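Local structure of aromatic-amino-acid:2-oxoglutarate transaminase (Candida albicans, 6HND) at residues V183-E188 with P239-L244; V206-N211 with T222-L227; K272-I277 with T330-R335. The protein probably transfers amino groups between aromatic amino acids and 2-oxoglutarate, and perhaps also acts on 2-aminoadipate, using pyridoxal 5'-phosphate as its cofactor. All coordinates share one frame; numbering follows the deposited sequence.

Contact 1 of 3, residues V183-E188 with P239-L244; sequences VILVEE and PKPKAL
Leu185 lies across the ring of Pro241, and here the contact is at its tightest: Leu185 CG is 3.4 Å from Pro241 CB, closer than ordinary van der Waals spacing, and Leu185 CD1 is also tight against Pro241 CB, touching CG less closely. With CG anti to its carbonyl carbon (chi1 -63°), Leu185 swings its branch back beside its own backbone N, toward the proline, while its CB meets Leu244 CD1 at 3.8 Å. The backbones pair in parallel, as strands 183-187 and 243-246 are neighbours in the large mixed sheet of the aminotransferase fold. Lys242 N donates to Val183 O at 3.0 Å in a nearly straight bond (169° at the hydrogen), and Leu185 N donates to Ala243 O, also at 3.0 Å; Leu244 CA-H adds a contact to Leu185 O. On the face opposite Leu185, Ile184 CD1 touches Ala243 CB at 3.9 Å. The Val183 end is looser. Val183 CG2 meets Pro239 CG obliquely at 3.9 Å, Pro239 and Lys240 are exposed, and a water accepts from Val183 N and donates to Lys240 O (2.7 Å from the water oxygen), linking the start of strand 183-187 to the loop ahead of strand 243-246. Trp231 of helix 231-234 covers Val183, Leu185 and Pro241, Phe194 and Ser198 of helix 193-200 pack on Ile184, and strand 183-187 bonds along its other edge to strand 204-208.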
# COMPACT_ATOMS: atom_id res chain seq x y z
N VAL B 183 -24.81 8.63 -2.71
CA VAL B 183 -25.38 7.25 -2.65
C VAL B 183 -24.61 6.38 -3.65
O VAL B 183 -24.40 6.83 -4.78
CB VAL B 183 -26.89 7.28 -2.94
CG1 VAL B 183 -27.48 5.89 -3.11
CG2 VAL B 183 -27.61 8.05 -1.86
N ILE B 184 -24.19 5.19 -3.25
CA ILE B 184 -23.71 4.17 -4.22
C ILE B 184 -24.66 2.99 -4.16
O ILE B 184 -25.06 2.56 -3.04
CB ILE B 184 -22.24 3.76 -4.03
CG1 ILE B 184 -21.84 2.78 -5.14
CG2 ILE B 184 -22.00 3.21 -2.64
CD1 ILE B 184 -20.38 2.69 -5.42
N LEU B 185 -25.05 2.55 -5.34
CA LEU B 185 -25.87 1.34 -5.58
C LEU B 185 -24.94 0.14 -5.47
O LEU B 185 -23.95 0.09 -6.24
CB LEU B 185 -26.44 1.44 -7.00
CG LEU B 185 -27.37 2.61 -7.22
CD1 LEU B 185 -27.57 2.85 -8.70
CD2 LEU B 185 -28.69 2.34 -6.50
N VAL B 186 -25.27 -0.79 -4.58
CA VAL B 186 -24.44 -2.01 -4.36
C VAL B 186 -25.35 -3.23 -4.48
O VAL B 186 -26.46 -3.22 -3.91
CB VAL B 186 -23.72 -1.92 -3.00
CG1 VAL B 186 -22.92 -3.16 -2.71
CG2 VAL B 186 -22.82 -0.69 -2.93
N GLU B 187 -24.88 -4.26 -5.19
CA GLU B 187 -25.52 -5.61 -5.20
C GLU B 187 -25.80 -6.04 -3.76
O GLU B 187 -24.89 -5.97 -2.95
CB GLU B 187 -24.65 -6.60 -5.99
CG GLU B 187 -24.57 -6.25 -7.46
CD GLU B 187 -23.42 -6.82 -8.25
OE1 GLU B 187 -22.36 -7.08 -7.64
OE2 GLU B 187 -23.54 -6.92 -9.50
N GLU B 188 -27.03 -6.47 -3.48
CA GLU B 188 -27.57 -6.71 -2.11
C GLU B 188 -26.72 -7.76 -1.40
O GLU B 188 -26.64 -7.65 -0.18
CB GLU B 188 -29.03 -7.13 -2.12
CG GLU B 188 -29.31 -8.49 -2.74
CD GLU B 188 -30.78 -8.90 -2.61
OE1 GLU B 188 -31.41 -8.51 -1.58
OE2 GLU B 188 -31.31 -9.61 -3.54
N PRO B 239 -30.17 11.48 -2.02
CA PRO B 239 -29.95 11.96 -3.37
C PRO B 239 -29.99 10.79 -4.36
O PRO B 239 -29.94 9.64 -3.94
CB PRO B 239 -28.54 12.60 -3.31
CG PRO B 239 -27.88 11.89 -2.15
CD PRO B 239 -28.99 11.59 -1.16
N LYS B 240 -30.07 11.11 -5.65
CA LYS B 240 -30.09 10.11 -6.74
C LYS B 240 -28.72 9.45 -6.72
O LYS B 240 -27.74 10.08 -6.35
CB LYS B 240 -30.35 10.72 -8.12
CG LYS B 240 -31.49 11.73 -8.22
CD LYS B 240 -32.91 11.16 -8.27
CE LYS B 240 -33.80 11.95 -9.22
NZ LYS B 240 -35.23 11.85 -8.86
N PRO B 241 -28.60 8.16 -7.05
CA PRO B 241 -27.32 7.49 -6.95
C PRO B 241 -26.29 8.19 -7.83
O PRO B 241 -26.62 8.72 -8.88
CB PRO B 241 -27.63 6.04 -7.34
CG PRO B 241 -28.93 6.11 -8.04
CD PRO B 241 -29.69 7.24 -7.40
N LYS B 242 -25.05 8.17 -7.33
CA LYS B 242 -23.84 8.69 -7.99
C LYS B 242 -23.14 7.55 -8.76
O LYS B 242 -22.47 7.85 -9.77
CB LYS B 242 -22.91 9.25 -6.92
CG LYS B 242 -21.70 9.95 -7.48
CD LYS B 242 -22.04 11.24 -8.22
CE LYS B 242 -20.86 11.73 -9.02
NZ LYS B 242 -19.73 12.11 -8.14
N ALA B 243 -23.21 6.31 -8.27
CA ALA B 243 -22.46 5.19 -8.89
C ALA B 243 -23.13 3.84 -8.65
O ALA B 243 -24.07 3.76 -7.85
CB ALA B 243 -21.03 5.20 -8.37
N LEU B 244 -22.71 2.83 -9.40
CA LEU B 244 -23.08 1.41 -9.21
C LEU B 244 -21.78 0.61 -9.10
O LEU B 244 -20.90 0.80 -9.96
CB LEU B 244 -23.95 0.92 -10.37
CG LEU B 244 -24.11 -0.59 -10.47
CD1 LEU B 244 -25.11 -1.10 -9.43
CD2 LEU B 244 -24.53 -0.99 -11.88
O HOH W 1 -25.53 10.53 -4.78

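Contact 2 of 3, residues V206-N211 with T222-L227; sequences VPVKIN and TQFVDL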
# COMPACT_ATOMS: atom_id res chain seq x y z
N VAL B 206 -26.93 1.65 -1.03
CA VAL B 206 -28.34 1.23 -1.28
C VAL B 206 -28.28 -0.11 -2.01
O VAL B 206 -27.62 -0.23 -3.04
CB VAL B 206 -29.09 2.33 -2.05
CG1 VAL B 206 -30.31 1.79 -2.78
CG2 VAL B 206 -29.45 3.46 -1.10
N PRO B 207 -28.92 -1.14 -1.43
CA PRO B 207 -28.88 -2.49 -1.98
C PRO B 207 -29.71 -2.64 -3.26
O PRO B 207 -30.79 -2.10 -3.32
CB PRO B 207 -29.45 -3.33 -0.83
CG PRO B 207 -30.45 -2.40 -0.18
CD PRO B 207 -29.78 -1.04 -0.24
N VAL B 208 -29.19 -3.35 -4.24
CA VAL B 208 -29.85 -3.66 -5.55
C VAL B 208 -30.14 -5.16 -5.54
O VAL B 208 -29.17 -5.96 -5.47
CB VAL B 208 -28.94 -3.25 -6.73
CG1 VAL B 208 -29.39 -3.88 -8.04
CG2 VAL B 208 -28.83 -1.74 -6.90
N LYS B 209 -31.42 -5.54 -5.61
CA LYS B 209 -31.86 -6.95 -5.47
C LYS B 209 -31.20 -7.82 -6.54
O LYS B 209 -31.01 -7.38 -7.68
CB LYS B 209 -33.38 -7.10 -5.57
CG LYS B 209 -34.19 -6.34 -4.53
CD LYS B 209 -35.64 -6.78 -4.42
CE LYS B 209 -36.49 -5.81 -3.61
NZ LYS B 209 -37.84 -6.37 -3.38
N ILE B 210 -30.85 -9.04 -6.16
CA ILE B 210 -30.31 -10.07 -7.07
C ILE B 210 -31.44 -11.05 -7.35
O ILE B 210 -32.14 -11.44 -6.42
CB ILE B 210 -29.10 -10.75 -6.44
CG1 ILE B 210 -27.86 -9.86 -6.59
CG2 ILE B 210 -28.90 -12.13 -7.05
CD1 ILE B 210 -26.72 -10.32 -5.75
N ASN B 211 -31.61 -11.39 -8.63
CA ASN B 211 -32.54 -12.45 -9.07
C ASN B 211 -31.80 -13.79 -8.88
O ASN B 211 -30.69 -13.92 -9.41
CB ASN B 211 -33.01 -12.12 -10.49
CG ASN B 211 -33.67 -13.28 -11.19
OD1 ASN B 211 -34.28 -14.12 -10.55
ND2 ASN B 211 -33.54 -13.34 -12.51
N THR B 222 -35.67 -5.79 -13.62
CA THR B 222 -37.02 -5.20 -13.42
C THR B 222 -37.00 -4.36 -12.13
O THR B 222 -37.48 -3.20 -12.18
CB THR B 222 -38.09 -6.29 -13.44
OG1 THR B 222 -38.16 -6.80 -14.77
CG2 THR B 222 -39.46 -5.79 -13.04
N GLN B 223 -36.44 -4.89 -11.04
CA GLN B 223 -36.42 -4.19 -9.73
C GLN B 223 -35.38 -3.06 -9.76
O GLN B 223 -35.58 -2.08 -9.04
CB GLN B 223 -36.23 -5.16 -8.57
CG GLN B 223 -37.45 -6.05 -8.32
CD GLN B 223 -38.71 -5.23 -8.16
OE1 GLN B 223 -39.58 -5.23 -9.04
NE2 GLN B 223 -38.81 -4.50 -7.05
N PHE B 224 -34.34 -3.16 -10.59
CA PHE B 224 -33.32 -2.10 -10.75
C PHE B 224 -33.98 -0.90 -11.46
O PHE B 224 -34.02 0.21 -10.90
CB PHE B 224 -32.06 -2.65 -11.44
CG PHE B 224 -30.90 -1.68 -11.47
CD1 PHE B 224 -30.39 -1.14 -10.30
CD2 PHE B 224 -30.31 -1.30 -12.66
CE1 PHE B 224 -29.34 -0.24 -10.33
CE2 PHE B 224 -29.27 -0.39 -12.69
CZ PHE B 224 -28.77 0.12 -11.53
N VAL B 225 -34.58 -1.12 -12.62
CA VAL B 225 -35.36 -0.08 -13.34
C VAL B 225 -36.37 0.57 -12.37
O VAL B 225 -36.42 1.81 -12.27
CB VAL B 225 -36.01 -0.65 -14.61
CG1 VAL B 225 -36.95 0.33 -15.28
CG2 VAL B 225 -34.95 -1.07 -15.61
N ASP B 226 -37.13 -0.22 -11.62
CA ASP B 226 -38.18 0.30 -10.72
C ASP B 226 -37.53 1.22 -9.67
O ASP B 226 -38.09 2.34 -9.41
CB ASP B 226 -38.99 -0.83 -10.08
CG ASP B 226 -40.05 -0.31 -9.13
OD1 ASP B 226 -41.02 0.29 -9.61
OD2 ASP B 226 -39.86 -0.46 -7.91
N LEU B 227 -36.42 0.79 -9.06
CA LEU B 227 -35.66 1.59 -8.06
C LEU B 227 -35.26 2.93 -8.71
O LEU B 227 -35.46 3.97 -8.10
CB LEU B 227 -34.44 0.79 -7.59
CG LEU B 227 -33.45 1.47 -6.63
CD1 LEU B 227 -34.12 1.85 -5.33
CD2 LEU B 227 -32.24 0.58 -6.36
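Apolar helix-on-sheet packing joins Val206 and Val208, on the outermost strand 204-208 of the large mixed sheet, to Phe224 and Leu227 of helix 221-229. No hydrogen bond crosses between the segments, and the axes of strand 206-208 and helix 222-227 come within 9.9 Å at 146°, so the helix returns roughly antiparallel to the strand. Val208 makes the closest approach: its CG1 is 3.7 Å from Phe224 CD1, while its CG2 lies 3.8 Å from Phe224 CE1, so both methyls approach the CD1-CE1 part of the ring obliquely. The ring is brought there by CG standing anti to the backbone N (chi1 -172°). One turn on, Leu227 places a single methyl, CD2, 4.2 Å from Val208 CG2 and equally far from Val206 CG1, bridging the two valines. Toward the partly exposed end, the extended Lys209 chain runs beside Gln223, and Lys209 NZ comes within 4.2 Å of Gln223 NE2, a proximity without a bond. Leu185 of the adjoining strand 183-187 touches Val208, Phe224 and Leu227. Tyr235 packs against Val206 and Leu227, and Phe224 also meets Ile266 and Leu269 of helix 260-272.

Contact 3 of 3, residues K272-I277 with T330-R335; sequences KYDFAI and TGRVLR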
# COMPACT_ATOMS: atom_id res chain seq x y z
N LYS B 272 -28.59 7.42 -18.72
CA LYS B 272 -29.89 8.09 -18.54
C LYS B 272 -30.01 8.72 -17.16
O LYS B 272 -30.64 9.80 -17.06
CB LYS B 272 -31.03 7.08 -18.74
CG LYS B 272 -32.41 7.60 -18.37
CD LYS B 272 -33.51 6.80 -19.03
CE LYS B 272 -34.87 7.21 -18.53
NZ LYS B 272 -35.92 6.33 -19.10
N TYR B 273 -29.51 8.05 -16.13
CA TYR B 273 -29.55 8.51 -14.72
C TYR B 273 -28.17 9.06 -14.30
O TYR B 273 -28.02 9.43 -13.13
CB TYR B 273 -30.08 7.39 -13.81
CG TYR B 273 -31.51 7.02 -14.11
CD1 TYR B 273 -32.57 7.77 -13.62
CD2 TYR B 273 -31.80 5.92 -14.92
CE1 TYR B 273 -33.89 7.43 -13.91
CE2 TYR B 273 -33.11 5.57 -15.23
CZ TYR B 273 -34.15 6.34 -14.73
OH TYR B 273 -35.42 5.98 -15.05
N ASP B 274 -27.24 9.14 -15.24
CA ASP B 274 -25.91 9.78 -15.07
C ASP B 274 -25.28 9.29 -13.76
O ASP B 274 -25.09 10.11 -12.86
CB ASP B 274 -26.00 11.31 -15.08
CG ASP B 274 -24.64 11.97 -15.21
OD1 ASP B 274 -23.72 11.34 -15.77
OD2 ASP B 274 -24.51 13.09 -14.72
N PHE B 275 -24.98 7.99 -13.67
CA PHE B 275 -24.14 7.44 -12.58
C PHE B 275 -22.91 6.75 -13.19
O PHE B 275 -22.90 6.42 -14.40
CB PHE B 275 -24.97 6.58 -11.65
CG PHE B 275 -25.67 5.40 -12.27
CD1 PHE B 275 -24.98 4.25 -12.61
CD2 PHE B 275 -27.04 5.41 -12.45
CE1 PHE B 275 -25.64 3.14 -13.12
CE2 PHE B 275 -27.69 4.31 -12.98
CZ PHE B 275 -26.99 3.18 -13.32
N ALA B 276 -21.86 6.63 -12.37
CA ALA B 276 -20.60 5.92 -12.69
C ALA B 276 -20.80 4.42 -12.46
O ALA B 276 -21.62 4.03 -11.61
CB ALA B 276 -19.47 6.44 -11.84
N ILE B 277 -20.01 3.62 -13.18
CA ILE B 277 -19.92 2.16 -12.97
C ILE B 277 -18.53 1.83 -12.43
O ILE B 277 -17.52 2.11 -13.11
CB ILE B 277 -20.24 1.41 -14.27
CG1 ILE B 277 -21.64 1.77 -14.79
CG2 ILE B 277 -20.08 -0.10 -14.05
CD1 ILE B 277 -21.92 1.25 -16.19
N THR B 330 -17.26 7.48 -22.76
CA THR B 330 -17.03 8.78 -22.06
C THR B 330 -16.12 8.64 -20.83
O THR B 330 -15.72 9.68 -20.32
CB THR B 330 -18.36 9.38 -21.61
OG1 THR B 330 -18.91 8.49 -20.63
CG2 THR B 330 -19.31 9.59 -22.77
N GLY B 331 -15.80 7.43 -20.38
CA GLY B 331 -14.96 7.23 -19.19
C GLY B 331 -15.79 7.18 -17.92
O GLY B 331 -15.27 7.54 -16.86
N ARG B 332 -17.05 6.73 -18.02
CA ARG B 332 -17.98 6.66 -16.86
C ARG B 332 -17.75 5.33 -16.12
O ARG B 332 -18.26 5.17 -14.99
CB ARG B 332 -19.37 6.91 -17.43
CG ARG B 332 -20.55 6.22 -16.77
CD ARG B 332 -21.74 6.27 -17.71
NE ARG B 332 -22.04 7.60 -18.22
CZ ARG B 332 -22.60 8.58 -17.53
NH1 ARG B 332 -22.91 8.42 -16.25
NH2 ARG B 332 -22.86 9.74 -18.10
N VAL B 333 -17.00 4.41 -16.74
CA VAL B 333 -16.58 3.10 -16.17
C VAL B 333 -15.16 3.19 -15.62
O VAL B 333 -14.23 3.67 -16.34
CB VAL B 333 -16.65 1.99 -17.23
CG1 VAL B 333 -16.09 0.67 -16.73
CG2 VAL B 333 -18.08 1.82 -17.71
N LEU B 334 -14.98 2.64 -14.42
CA LEU B 334 -13.64 2.35 -13.85
C LEU B 334 -13.56 0.84 -13.65
O LEU B 334 -14.37 0.31 -12.86
CB LEU B 334 -13.50 3.12 -12.53
CG LEU B 334 -12.13 3.06 -11.88
CD1 LEU B 334 -11.94 4.24 -10.94
CD2 LEU B 334 -11.94 1.74 -11.13
N ARG B 335 -12.64 0.17 -14.32
CA ARG B 335 -12.47 -1.31 -14.17
C ARG B 335 -11.39 -1.60 -13.12
O ARG B 335 -10.25 -1.07 -13.25
CB ARG B 335 -12.10 -1.99 -15.49
CG ARG B 335 -11.81 -3.47 -15.31
CD ARG B 335 -11.37 -4.12 -16.60
NE ARG B 335 -11.09 -5.55 -16.50
CZ ARG B 335 -11.99 -6.52 -16.49
NH1 ARG B 335 -13.28 -6.22 -16.53
NH2 ARG B 335 -11.60 -7.78 -16.41
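Two neighbouring parallel strands of the large mixed sheet, 276-280 and 333-338, start side by side here, and Arg332, just ahead of the second, reaches back to the turn that leads into the first. The pairing begins with Ile277 N donating to Arg332 O at 3.0 Å and continues with Leu334 N donating to Ile277 O at 2.9 Å. Two CA-H groups, those of Ala276 and Val333, approach Arg332 O and Ile277 O, and Ile277 CB lies obliquely against Val333 CG2 at 4.1 Å on the face that both residues share. Ahead of the strands, the Arg332 chain bends at chi3 (-51°), turning its guanidinium end-on to Asp274. NH1 and NH2 of Arg332 both grip one oxygen, Asp274 OD1, at 3.1 and 3.0 Å. The acceptor lies in the guanidinium plane and is met on its anti side, with the carboxylate plane turned 70° from the guanidinium. Arg332 NH1 also donates to Phe275 O at 2.7 Å; this acceptor is again in the guanidinium plane, although the nitrogen sits well above the carbonyl plane. Three bonds thus fix the rotation of a buried guanidinium, whose charge Asp274 would balance at least in part. The same OD1 has a further partner in His6, which would add to its anchoring. Asp328 accepts bonds from the backbone N atoms of Arg332 and Val333. Asp274, just past helix 260-272, has positive phi and completes a Schellman motif at the helix's C-terminal end. Such a helix end turning straight into a parallel strand belongs to the alpha/beta architecture of class I aminotransferases, whose central sheet carries the cofactor site farther along these strands.

All three contacts belong to one seven-stranded mixed sheet. In order across it, strands 333-338 and 276-280 form contact 3, 243-246 and 183-187 form contact 1, and 204-208 at the edge carries contact 2. Contact 1 is centred about 11 Å from contact 2 and 12 Å from contact 3, whereas the centres of contacts 2 and 3 are about 18 Å apart. Backbone bonds join contact 1 to both: Val208 N to Val186 O, and Leu244 N to Ala276 O. Phe224 and Phe275 also touch. Along the chain contact 2 is nested within the loop closed by contact 1, and contact 3 follows. Together they take in five strands of the sheet supporting the pyridoxal phosphate pocket.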